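Local coordinates for COG0546: Predicted phosphatases (Streptococcus pneumoniae, PDB 2AH5), which is a predicted phosphatase of the haloacid dehalogenase-like hydrolase family, whose physiological substrate is not established, at residues T5-L11 against Y100-T106; L85-I89 against T181-G185; Q176-W182 against Q194-H200. The contacts are given in a common frame with arbitrary orientation. Numbering follows the deposited sequence.

Contact 1: T5-L11 against Y100-T106; sequences TAIFFDL and YPLYITT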
loop_
_atom_site.group_PDB
_atom_site.type_symbol
_atom_site.label_atom_id
_atom_site.label_comp_id
_atom_site.label_asym_id
_atom_site.label_seq_id
_atom_site.Cartn_x
_atom_site.Cartn_y
_atom_site.Cartn_z
ATOM N N THR A 5 14.472 -2.356 -14.387
ATOM C CA THR A 5 13.770 -3.244 -15.323
ATOM C C THR A 5 12.387 -3.705 -14.825
ATOM O O THR A 5 11.644 -4.358 -15.567
ATOM C CB THR A 5 14.582 -4.512 -15.675
ATOM O OG1 THR A 5 14.711 -5.342 -14.513
ATOM C CG2 THR A 5 15.975 -4.169 -16.217
ATOM N N ALA A 6 12.046 -3.361 -13.585
ATOM C CA ALA A 6 10.822 -3.840 -12.946
ATOM C C ALA A 6 10.299 -2.760 -12.002
ATOM O O ALA A 6 11.079 -2.063 -11.342
ATOM C CB ALA A 6 11.093 -5.107 -12.186
ATOM N N ILE A 7 8.985 -2.615 -11.969
ATOM C CA ILE A 7 8.355 -1.577 -11.163
ATOM C C ILE A 7 7.396 -2.200 -10.137
ATOM O O ILE A 7 6.516 -2.997 -10.508
ATOM C CB ILE A 7 7.605 -0.544 -12.036
ATOM C CG1 ILE A 7 8.539 0.074 -13.100
ATOM C CG2 ILE A 7 6.984 0.523 -11.139
ATOM C CD1 ILE A 7 7.864 1.164 -13.975
ATOM N N PHE A 8 7.608 -1.873 -8.851
ATOM C CA PHE A 8 6.776 -2.370 -7.742
ATOM C C PHE A 8 5.821 -1.255 -7.286
ATOM O O PHE A 8 6.237 -0.106 -7.152
ATOM C CB PHE A 8 7.638 -2.765 -6.522
ATOM C CG PHE A 8 8.612 -3.896 -6.770
ATOM C CD1 PHE A 8 8.555 -4.674 -7.931
ATOM C CD2 PHE A 8 9.554 -4.218 -5.782
ATOM C CE1 PHE A 8 9.450 -5.740 -8.129
ATOM C CE2 PHE A 8 10.445 -5.296 -5.964
ATOM C CZ PHE A 8 10.402 -6.044 -7.131
ATOM N N PHE A 9 4.584 -1.617 -6.960
ATOM C CA PHE A 9 3.602 -0.649 -6.503
ATOM C C PHE A 9 3.060 -1.047 -5.134
ATOM O O PHE A 9 2.765 -2.230 -4.922
ATOM C CB PHE A 9 2.427 -0.646 -7.452
ATOM C CG PHE A 9 2.708 0.009 -8.755
ATOM C CD1 PHE A 9 3.265 -0.720 -9.784
ATOM C CD2 PHE A 9 2.393 1.340 -8.946
ATOM C CE1 PHE A 9 3.510 -0.116 -11.013
ATOM C CE2 PHE A 9 2.619 1.953 -10.196
ATOM C CZ PHE A 9 3.185 1.213 -11.204
ATOM N N ASP A 10 2.934 -0.091 -4.212
ATOM C CA ASP A 10 2.047 -0.279 -3.041
ATOM C C ASP A 10 0.600 -0.280 -3.604
ATOM O O ASP A 10 0.374 0.179 -4.717
ATOM C CB ASP A 10 2.225 0.855 -1.997
ATOM C CG ASP A 10 1.755 0.447 -0.577
ATOM O OD1 ASP A 10 1.148 -0.636 -0.395
ATOM O OD2 ASP A 10 1.998 1.224 0.381
ATOM N N LEU A 11 -0.363 -0.793 -2.847
ATOM C CA LEU A 11 -1.751 -0.964 -3.325
ATOM C C LEU A 11 -2.597 0.138 -2.726
ATOM O O LEU A 11 -2.867 1.115 -3.389
ATOM C CB LEU A 11 -2.312 -2.345 -2.932
ATOM C CG LEU A 11 -3.709 -2.715 -3.445
ATOM C CD1 LEU A 11 -3.811 -2.571 -4.965
ATOM C CD2 LEU A 11 -4.047 -4.163 -3.024
ATOM N N TYR A 100 7.370 -2.073 -19.014
ATOM C CA TYR A 100 7.945 -2.766 -17.854
ATOM C C TYR A 100 6.997 -3.815 -17.300
ATOM O O TYR A 100 5.791 -3.623 -17.329
ATOM C CB TYR A 100 8.164 -1.774 -16.694
ATOM C CG TYR A 100 9.144 -0.660 -16.959
ATOM C CD1 TYR A 100 10.492 -0.836 -16.699
ATOM C CD2 TYR A 100 8.709 0.571 -17.458
ATOM C CE1 TYR A 100 11.422 0.195 -16.931
ATOM C CE2 TYR A 100 9.605 1.603 -17.691
ATOM C CZ TYR A 100 10.977 1.396 -17.426
ATOM O OH TYR A 100 11.902 2.401 -17.652
ATOM N N PRO A 101 7.556 -4.904 -16.732
ATOM C CA PRO A 101 6.762 -5.812 -15.926
ATOM C C PRO A 101 6.463 -5.047 -14.626
ATOM O O PRO A 101 7.366 -4.387 -14.108
ATOM C CB PRO A 101 7.717 -6.991 -15.675
ATOM C CG PRO A 101 9.089 -6.388 -15.712
ATOM C CD PRO A 101 8.988 -5.277 -16.764
ATOM N N LEU A 102 5.216 -5.098 -14.168
ATOM C CA LEU A 102 4.753 -4.450 -12.944
ATOM C C LEU A 102 4.349 -5.472 -11.894
ATOM O O LEU A 102 3.779 -6.542 -12.246
ATOM C CB LEU A 102 3.515 -3.613 -13.236
ATOM C CG LEU A 102 3.545 -2.674 -14.438
ATOM C CD1 LEU A 102 2.240 -1.922 -14.539
ATOM C CD2 LEU A 102 4.752 -1.726 -14.372
ATOM N N TYR A 103 4.605 -5.136 -10.627
ATOM C CA TYR A 103 4.277 -6.021 -9.494
ATOM C C TYR A 103 3.619 -5.215 -8.396
ATOM O O TYR A 103 3.964 -4.031 -8.170
ATOM C CB TYR A 103 5.553 -6.677 -8.935
ATOM C CG TYR A 103 6.277 -7.438 -10.006
ATOM C CD1 TYR A 103 5.886 -8.737 -10.326
ATOM C CD2 TYR A 103 7.280 -6.824 -10.766
ATOM C CE1 TYR A 103 6.514 -9.441 -11.342
ATOM C CE2 TYR A 103 7.944 -7.537 -11.785
ATOM C CZ TYR A 103 7.538 -8.837 -12.060
ATOM O OH TYR A 103 8.155 -9.553 -13.054
ATOM N N ILE A 104 2.660 -5.832 -7.715
ATOM C CA ILE A 104 2.235 -5.250 -6.456
ATOM C C ILE A 104 3.045 -5.851 -5.298
ATOM O O ILE A 104 3.219 -7.087 -5.208
ATOM C CB ILE A 104 0.722 -5.434 -6.243
ATOM C CG1 ILE A 104 -0.028 -4.508 -7.203
ATOM C CG2 ILE A 104 0.333 -5.125 -4.817
ATOM C CD1 ILE A 104 -1.465 -4.927 -7.447
ATOM N N THR A 105 3.488 -4.961 -4.402
ATOM C CA THR A 105 4.178 -5.317 -3.131
ATOM C C THR A 105 3.496 -4.593 -1.960
ATOM O O THR A 105 3.690 -3.394 -1.763
ATOM C CB THR A 105 5.670 -4.952 -3.160
ATOM O OG1 THR A 105 5.824 -3.569 -3.532
ATOM C CG2 THR A 105 6.403 -5.809 -4.112
ATOM N N THR A 106 2.642 -5.314 -1.230
ATOM C CA THR A 106 1.806 -4.698 -0.211
ATOM C C THR A 106 1.913 -5.481 1.104
ATOM O O THR A 106 2.310 -6.639 1.103
ATOM C CB THR A 106 0.308 -4.663 -0.664
ATOM O OG1 THR A 106 -0.488 -4.002 0.341
ATOM C CG2 THR A 106 -0.235 -6.104 -0.937
HETATM O O HOH W 1 -1.526 -1.644 0.447
#

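Contact 2: L85-I89 against T181-G185; sequences LFPQI and TWGFG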
loop_
_atom_site.group_PDB
_atom_site.type_symbol
_atom_site.label_atom_id
_atom_site.label_comp_id
_atom_site.label_asym_id
_atom_site.label_seq_id
_atom_site.Cartn_x
_atom_site.Cartn_y
_atom_site.Cartn_z
ATOM N N LEU A 85 -10.202 3.286 -7.647
ATOM C CA LEU A 85 -8.891 3.732 -8.110
ATOM C C LEU A 85 -8.753 5.232 -7.941
ATOM O O LEU A 85 -9.738 5.972 -8.076
ATOM C CB LEU A 85 -8.683 3.376 -9.581
ATOM C CG LEU A 85 -8.727 1.885 -9.911
ATOM C CD1 LEU A 85 -8.525 1.704 -11.413
ATOM C CD2 LEU A 85 -7.669 1.098 -9.151
ATOM N N PHE A 86 -7.538 5.691 -7.667
ATOM C CA PHE A 86 -7.269 7.125 -7.745
ATOM C C PHE A 86 -7.393 7.586 -9.208
ATOM O O PHE A 86 -7.266 6.778 -10.126
ATOM C CB PHE A 86 -5.862 7.454 -7.200
ATOM C CG PHE A 86 -5.785 7.459 -5.709
ATOM C CD1 PHE A 86 -6.322 8.534 -4.967
ATOM C CD2 PHE A 86 -5.180 6.407 -5.025
ATOM C CE1 PHE A 86 -6.250 8.543 -3.580
ATOM C CE2 PHE A 86 -5.115 6.418 -3.607
ATOM C CZ PHE A 86 -5.648 7.501 -2.906
ATOM N N PRO A 87 -7.659 8.887 -9.428
ATOM C CA PRO A 87 -7.775 9.371 -10.820
ATOM C C PRO A 87 -6.514 9.076 -11.641
ATOM O O PRO A 87 -5.440 9.092 -11.073
ATOM C CB PRO A 87 -7.942 10.873 -10.635
ATOM C CG PRO A 87 -8.585 11.011 -9.246
ATOM C CD PRO A 87 -7.900 9.953 -8.430
ATOM N N GLN A 88 -6.647 8.787 -12.943
ATOM C CA GLN A 88 -5.494 8.576 -13.851
ATOM C C GLN A 88 -4.638 7.304 -13.582
ATOM O O GLN A 88 -3.607 7.062 -14.247
ATOM C CB GLN A 88 -4.590 9.833 -13.866
ATOM C CG GLN A 88 -5.292 11.148 -14.218
ATOM C CD GLN A 88 -6.043 11.079 -15.536
ATOM O OE1 GLN A 88 -7.276 11.153 -15.566
ATOM N NE2 GLN A 88 -5.307 10.911 -16.626
ATOM N N ILE A 89 -5.042 6.482 -12.616
ATOM C CA ILE A 89 -4.266 5.266 -12.336
ATOM C C ILE A 89 -4.278 4.273 -13.509
ATOM O O ILE A 89 -3.239 3.710 -13.853
ATOM C CB ILE A 89 -4.699 4.561 -11.002
ATOM C CG1 ILE A 89 -4.287 5.401 -9.793
ATOM C CG2 ILE A 89 -4.071 3.165 -10.901
ATOM C CD1 ILE A 89 -2.728 5.639 -9.615
ATOM N N THR A 181 2.286 11.566 -3.435
ATOM C CA THR A 181 1.685 12.401 -2.396
ATOM C C THR A 181 0.174 12.583 -2.552
ATOM O O THR A 181 -0.424 13.378 -1.814
ATOM C CB THR A 181 2.361 13.796 -2.338
ATOM O OG1 THR A 181 2.128 14.467 -3.577
ATOM C CG2 THR A 181 3.874 13.676 -2.133
ATOM N N TRP A 182 -0.426 11.883 -3.523
ATOM C CA TRP A 182 -1.890 11.909 -3.731
ATOM C C TRP A 182 -2.601 10.939 -2.781
ATOM O O TRP A 182 -3.842 10.830 -2.798
ATOM C CB TRP A 182 -2.263 11.600 -5.195
ATOM C CG TRP A 182 -1.963 10.197 -5.649
ATOM C CD1 TRP A 182 -2.639 9.051 -5.301
ATOM C CD2 TRP A 182 -0.935 9.794 -6.562
ATOM N NE1 TRP A 182 -2.083 7.961 -5.940
ATOM C CE2 TRP A 182 -1.028 8.385 -6.707
ATOM C CE3 TRP A 182 0.068 10.481 -7.259
ATOM C CZ2 TRP A 182 -0.151 7.650 -7.511
ATOM C CZ3 TRP A 182 0.944 9.745 -8.064
ATOM C CH2 TRP A 182 0.826 8.348 -8.189
ATOM N N GLY A 183 -1.817 10.231 -1.973
ATOM C CA GLY A 183 -2.331 9.132 -1.149
ATOM C C GLY A 183 -2.387 9.430 0.332
ATOM O O GLY A 183 -2.676 10.565 0.743
ATOM N N PHE A 184 -2.093 8.414 1.134
ATOM C CA PHE A 184 -2.405 8.479 2.563
ATOM C C PHE A 184 -1.276 9.037 3.422
ATOM O O PHE A 184 -1.547 9.713 4.414
ATOM C CB PHE A 184 -2.944 7.129 3.082
ATOM C CG PHE A 184 -4.132 6.607 2.299
ATOM C CD1 PHE A 184 -5.032 7.489 1.692
ATOM C CD2 PHE A 184 -4.362 5.240 2.195
ATOM C CE1 PHE A 184 -6.127 7.014 0.968
ATOM C CE2 PHE A 184 -5.462 4.754 1.485
ATOM C CZ PHE A 184 -6.332 5.643 0.855
ATOM N N GLY A 185 -0.026 8.798 3.021
ATOM C CA GLY A 185 1.113 9.325 3.748
ATOM C C GLY A 185 1.321 10.800 3.455
ATOM O O GLY A 185 0.934 11.293 2.382
#

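Contact 3: Q176-W182 against Q194-H200; sequences QKLAITW and QPDYIAH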
loop_
_atom_site.group_PDB
_atom_site.type_symbol
_atom_site.label_atom_id
_atom_site.label_comp_id
_atom_site.label_asym_id
_atom_site.label_seq_id
_atom_site.Cartn_x
_atom_site.Cartn_y
_atom_site.Cartn_z
ATOM N N GLN A 176 15.192 1.323 -5.523
ATOM C CA GLN A 176 14.919 2.752 -5.547
ATOM C C GLN A 176 13.504 3.015 -4.983
ATOM O O GLN A 176 12.692 2.096 -4.864
ATOM C CB GLN A 176 15.033 3.290 -6.956
ATOM C CG GLN A 176 16.486 3.468 -7.463
ATOM C CD GLN A 176 16.513 4.118 -8.811
ATOM O OE1 GLN A 176 15.804 5.101 -9.046
ATOM N NE2 GLN A 176 17.306 3.565 -9.726
ATOM N N LYS A 177 13.239 4.270 -4.624
ATOM C CA LYS A 177 11.963 4.666 -4.000
ATOM C C LYS A 177 11.434 5.907 -4.689
ATOM O O LYS A 177 12.159 6.907 -4.853
ATOM C CB LYS A 177 12.093 4.874 -2.473
ATOM C CG LYS A 177 13.511 5.226 -1.984
ATOM C CD LYS A 177 13.533 5.634 -0.509
ATOM C CE LYS A 177 14.910 5.478 0.120
ATOM N NZ LYS A 177 15.928 6.457 -0.416
ATOM N N LEU A 178 10.177 5.807 -5.114
ATOM C CA LEU A 178 9.469 6.902 -5.746
ATOM C C LEU A 178 8.269 7.262 -4.866
ATOM O O LEU A 178 7.308 6.466 -4.740
ATOM C CB LEU A 178 9.007 6.496 -7.144
ATOM C CG LEU A 178 8.552 7.632 -8.089
ATOM C CD1 LEU A 178 8.638 7.160 -9.525
ATOM C CD2 LEU A 178 7.169 8.185 -7.772
ATOM N N ALA A 179 8.335 8.437 -4.238
ATOM C CA ALA A 179 7.286 8.866 -3.304
ATOM C C ALA A 179 6.110 9.476 -4.056
ATOM O O ALA A 179 6.304 10.276 -4.965
ATOM C CB ALA A 179 7.832 9.901 -2.278
ATOM N N ILE A 180 4.896 9.130 -3.642
ATOM C CA ILE A 180 3.705 9.762 -4.215
ATOM C C ILE A 180 2.903 10.430 -3.113
ATOM O O ILE A 180 2.866 9.938 -1.976
ATOM C CB ILE A 180 2.852 8.784 -5.071
ATOM C CG1 ILE A 180 2.095 7.742 -4.201
ATOM C CG2 ILE A 180 3.741 8.193 -6.216
ATOM C CD1 ILE A 180 0.692 8.226 -3.717
ATOM N N THR A 181 2.286 11.566 -3.435
ATOM C CA THR A 181 1.685 12.401 -2.396
ATOM C C THR A 181 0.174 12.583 -2.552
ATOM O O THR A 181 -0.424 13.378 -1.814
ATOM C CB THR A 181 2.361 13.796 -2.338
ATOM O OG1 THR A 181 2.128 14.467 -3.577
ATOM C CG2 THR A 181 3.874 13.676 -2.133
ATOM N N TRP A 182 -0.426 11.883 -3.523
ATOM C CA TRP A 182 -1.890 11.909 -3.731
ATOM C C TRP A 182 -2.601 10.939 -2.781
ATOM O O TRP A 182 -3.842 10.830 -2.798
ATOM C CB TRP A 182 -2.263 11.600 -5.195
ATOM C CG TRP A 182 -1.963 10.197 -5.649
ATOM C CD1 TRP A 182 -2.639 9.051 -5.301
ATOM C CD2 TRP A 182 -0.935 9.794 -6.562
ATOM N NE1 TRP A 182 -2.083 7.961 -5.940
ATOM C CE2 TRP A 182 -1.028 8.385 -6.707
ATOM C CE3 TRP A 182 0.068 10.481 -7.259
ATOM C CZ2 TRP A 182 -0.151 7.650 -7.511
ATOM C CZ3 TRP A 182 0.944 9.745 -8.064
ATOM C CH2 TRP A 182 0.826 8.348 -8.189
ATOM N N GLN A 194 14.529 10.704 1.548
ATOM C CA GLN A 194 15.336 10.945 0.333
ATOM C C GLN A 194 14.881 10.065 -0.868
ATOM O O GLN A 194 15.666 9.230 -1.382
ATOM C CB GLN A 194 16.859 10.765 0.600
ATOM C CG GLN A 194 17.460 11.742 1.640
ATOM C CD GLN A 194 16.961 11.485 3.052
ATOM O OE1 GLN A 194 17.054 10.365 3.572
ATOM N NE2 GLN A 194 16.438 12.538 3.689
ATOM N N PRO A 195 13.607 10.221 -1.301
ATOM C CA PRO A 195 13.183 9.446 -2.470
ATOM C C PRO A 195 13.963 9.818 -3.720
ATOM O O PRO A 195 14.458 10.946 -3.861
ATOM C CB PRO A 195 11.713 9.848 -2.671
ATOM C CG PRO A 195 11.554 11.129 -1.942
ATOM C CD PRO A 195 12.525 11.092 -0.794
ATOM N N ASP A 196 13.990 8.901 -4.663
ATOM C CA ASP A 196 14.684 9.107 -5.928
ATOM C C ASP A 196 13.922 9.990 -6.893
ATOM O O ASP A 196 14.502 10.589 -7.795
ATOM C CB ASP A 196 15.009 7.757 -6.555
ATOM C CG ASP A 196 15.957 6.950 -5.689
ATOM O OD1 ASP A 196 17.131 7.376 -5.546
ATOM O OD2 ASP A 196 15.520 5.949 -5.089
ATOM N N TYR A 197 12.611 10.062 -6.694
ATOM C CA TYR A 197 11.717 10.874 -7.514
ATOM C C TYR A 197 10.438 11.041 -6.704
ATOM O O TYR A 197 10.139 10.228 -5.814
ATOM C CB TYR A 197 11.431 10.161 -8.829
ATOM C CG TYR A 197 10.678 10.994 -9.844
ATOM C CD1 TYR A 197 11.359 11.845 -10.744
ATOM C CD2 TYR A 197 9.293 10.906 -9.932
ATOM C CE1 TYR A 197 10.656 12.596 -11.697
ATOM C CE2 TYR A 197 8.581 11.652 -10.871
ATOM C CZ TYR A 197 9.264 12.482 -11.737
ATOM O OH TYR A 197 8.513 13.206 -12.632
ATOM N N ILE A 198 9.687 12.104 -6.993
ATOM C CA ILE A 198 8.446 12.360 -6.250
ATOM C C ILE A 198 7.352 12.812 -7.212
ATOM O O ILE A 198 7.647 13.465 -8.208
ATOM C CB ILE A 198 8.648 13.380 -5.075
ATOM C CG1 ILE A 198 7.379 13.499 -4.212
ATOM C CG2 ILE A 198 9.099 14.714 -5.586
ATOM C CD1 ILE A 198 7.668 13.871 -2.719
ATOM N N ALA A 199 6.105 12.449 -6.930
ATOM C CA ALA A 199 4.984 12.817 -7.798
ATOM C C ALA A 199 3.756 13.144 -6.992
ATOM O O ALA A 199 3.351 12.368 -6.132
ATOM C CB ALA A 199 4.640 11.692 -8.783
ATOM N N HIS A 200 3.110 14.253 -7.326
ATOM C CA HIS A 200 1.815 14.549 -6.704
ATOM C C HIS A 200 0.607 14.129 -7.561
ATOM O O HIS A 200 -0.536 14.181 -7.097
ATOM C CB HIS A 200 1.713 16.023 -6.232
ATOM C CG HIS A 200 1.572 17.027 -7.334
ATOM N ND1 HIS A 200 2.621 17.396 -8.148
ATOM C CD2 HIS A 200 0.514 17.776 -7.723
ATOM C CE1 HIS A 200 2.208 18.312 -9.010
ATOM N NE2 HIS A 200 0.930 18.550 -8.781
HETATM O O HOH W 2 16.999 5.308 -2.848
#

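Contact 1: T5-L11 against Y100-T106
Ile7 lays its CD1 methyl over one face of the Tyr100 ring, 4.0 Å from CD1 to the ring centroid, and its CB packs 3.9 Å from CD2 of Leu102. Further along the same face, Phe9 CE1 meets that CD2 of Leu102 at 3.9 Å, and helix 89-97 covers the layer through Leu93 and Leu96. Between the two layers of side chains the backbones pair as parallel strands: Ile7 N to Pro101 O (3.2 Å), Tyr103 N to Ile7 O (2.9 Å), Phe9 N to Tyr103 O (2.8 Å) and Thr105 N to Phe9 O (2.9 Å). These are two adjacent inner strands of the Rossmann-like HAD core, and Asp10, just past strand 6-9, fits the first aspartate of the family's DxDx(T/V) motif, probably the nucleophile. On the other face Phe8 CE1 touches Tyr103 CD2 at 3.6 Å, and helix 139-149 packs on Phe8 and Thr105. At the C-terminal ends a water joins Asp10 OD1 (3.0 Å) to Thr106 OG1 (2.6 Å), a hydroxyl that also bonds Lys108 N.

Contact 2: L85-I89 against T181-G185
Just after Leu85, the chain places Phe86 squarely against the other loop. Trp182 turns an edge to the face of the Phe86 ring in a T-shaped pair: the Phe86 ring and the five-membered ring of Trp182 have centroids 4.6 Å apart and planes at 63°, with Phe86 CG 3.5 Å from Trp182 CD1. Phe86 CZ reaches Gly183 CA at 4.1 Å and Phe184 CE1 at 3.9 Å. A type II turn from Phe86 to Ile89 then carries Pro87 and Gln88 past the interface, Gln88 taking the N-cap position. Ile89 returns to it, its CD1 3.9 Å from Trp182 CZ2. No hydrogen bond links the loops directly; Trp182 NE1 instead bonds Thr14 O. Phe184 touches the putative DxDx(T/V) motif, consistent with a place beside the active site, which in HAD cores lies at the C-terminal strand ends. The contact lies beside the antiparallel pair of strands 16-17 and 84-85, joining the loop into helix 89-97 to the one between strand 176-180 and helix 187-191.

Contact 3: Q176-W182 against Q194-H200
Small residues make the hollows here. Ala179, with only a methyl to offer, leaves room for two larger neighbours: Pro195 CB sits 3.9 Å from Ala179 CB, and Ile198 CD1 approaches the same CB at 4.0 Å. Ile198 also runs its CD1 to 3.8 Å from Thr181 CG2, so its side chain fills the space between Ala179 and Thr181, with Leu190 and Gln187 of helix 187-191 close by. On the opposite face Ala199 provides the shallow spot, bordered by Leu178 CD2 (4.4 Å from Ala199 CB), Ile180 CG2 (4.4 Å from the same CB) and the indole of Trp182, whose CZ3 comes to 4.2 Å from it. Leu178 CD1 lies 3.8 Å from Tyr197 CD2, and helix 204-208 packs on Tyr197 and Ala199. The two strands belong to a beta-alpha-beta unit in which helix 187-191 links strand 176-180 to strand 197-199, an edge strand of the parallel sheet. Its ladder runs Ala179 N to Tyr197 O (3.0 Å), Ala199 N to Ala179 O (2.9 Å) and Thr181 N to Ala199 O (3.0 Å). Toward the start of the strands Asp196 N bonds Lys177 O at 2.7 Å and Asp196 OD2 takes Lys177 N at 2.9 Å, so that Asp196 pairs with both backbone polar atoms of Lys177, while OD2 rests 3.3 Å from Gln176 CB. Lys177 reaches across until NZ bonds Gln194 O at 2.9 Å, with Tyr193 O as a second acceptor; a water bridges NZ (2.9 Å) and Asp196 OD2 (2.8 Å).

Contacts 1 and 3 lie in the same six-stranded parallel sheet, their centres about 14 Å apart: contact 1 pairs the inner strands 6-9 and 102-106, contact 3 pairs 176-180 with 197-199 at one edge, and strand 157-161 stands between them. Contact 2 sits beyond the C-terminal end of strand 176-180, its centre about 15 Å from that of contact 1 and 12 Å from that of contact 3, with which it shares Thr181 and Trp182. Along the chain contact 1 closes before contact 3 opens, whereas contacts 1 and 2 cross. Contacts 1 and 2, each closing about 90 residues, bring remote segments to the strand ends near Asp10 and the probable active site; contact 3 is a local pairing adding the edge strand.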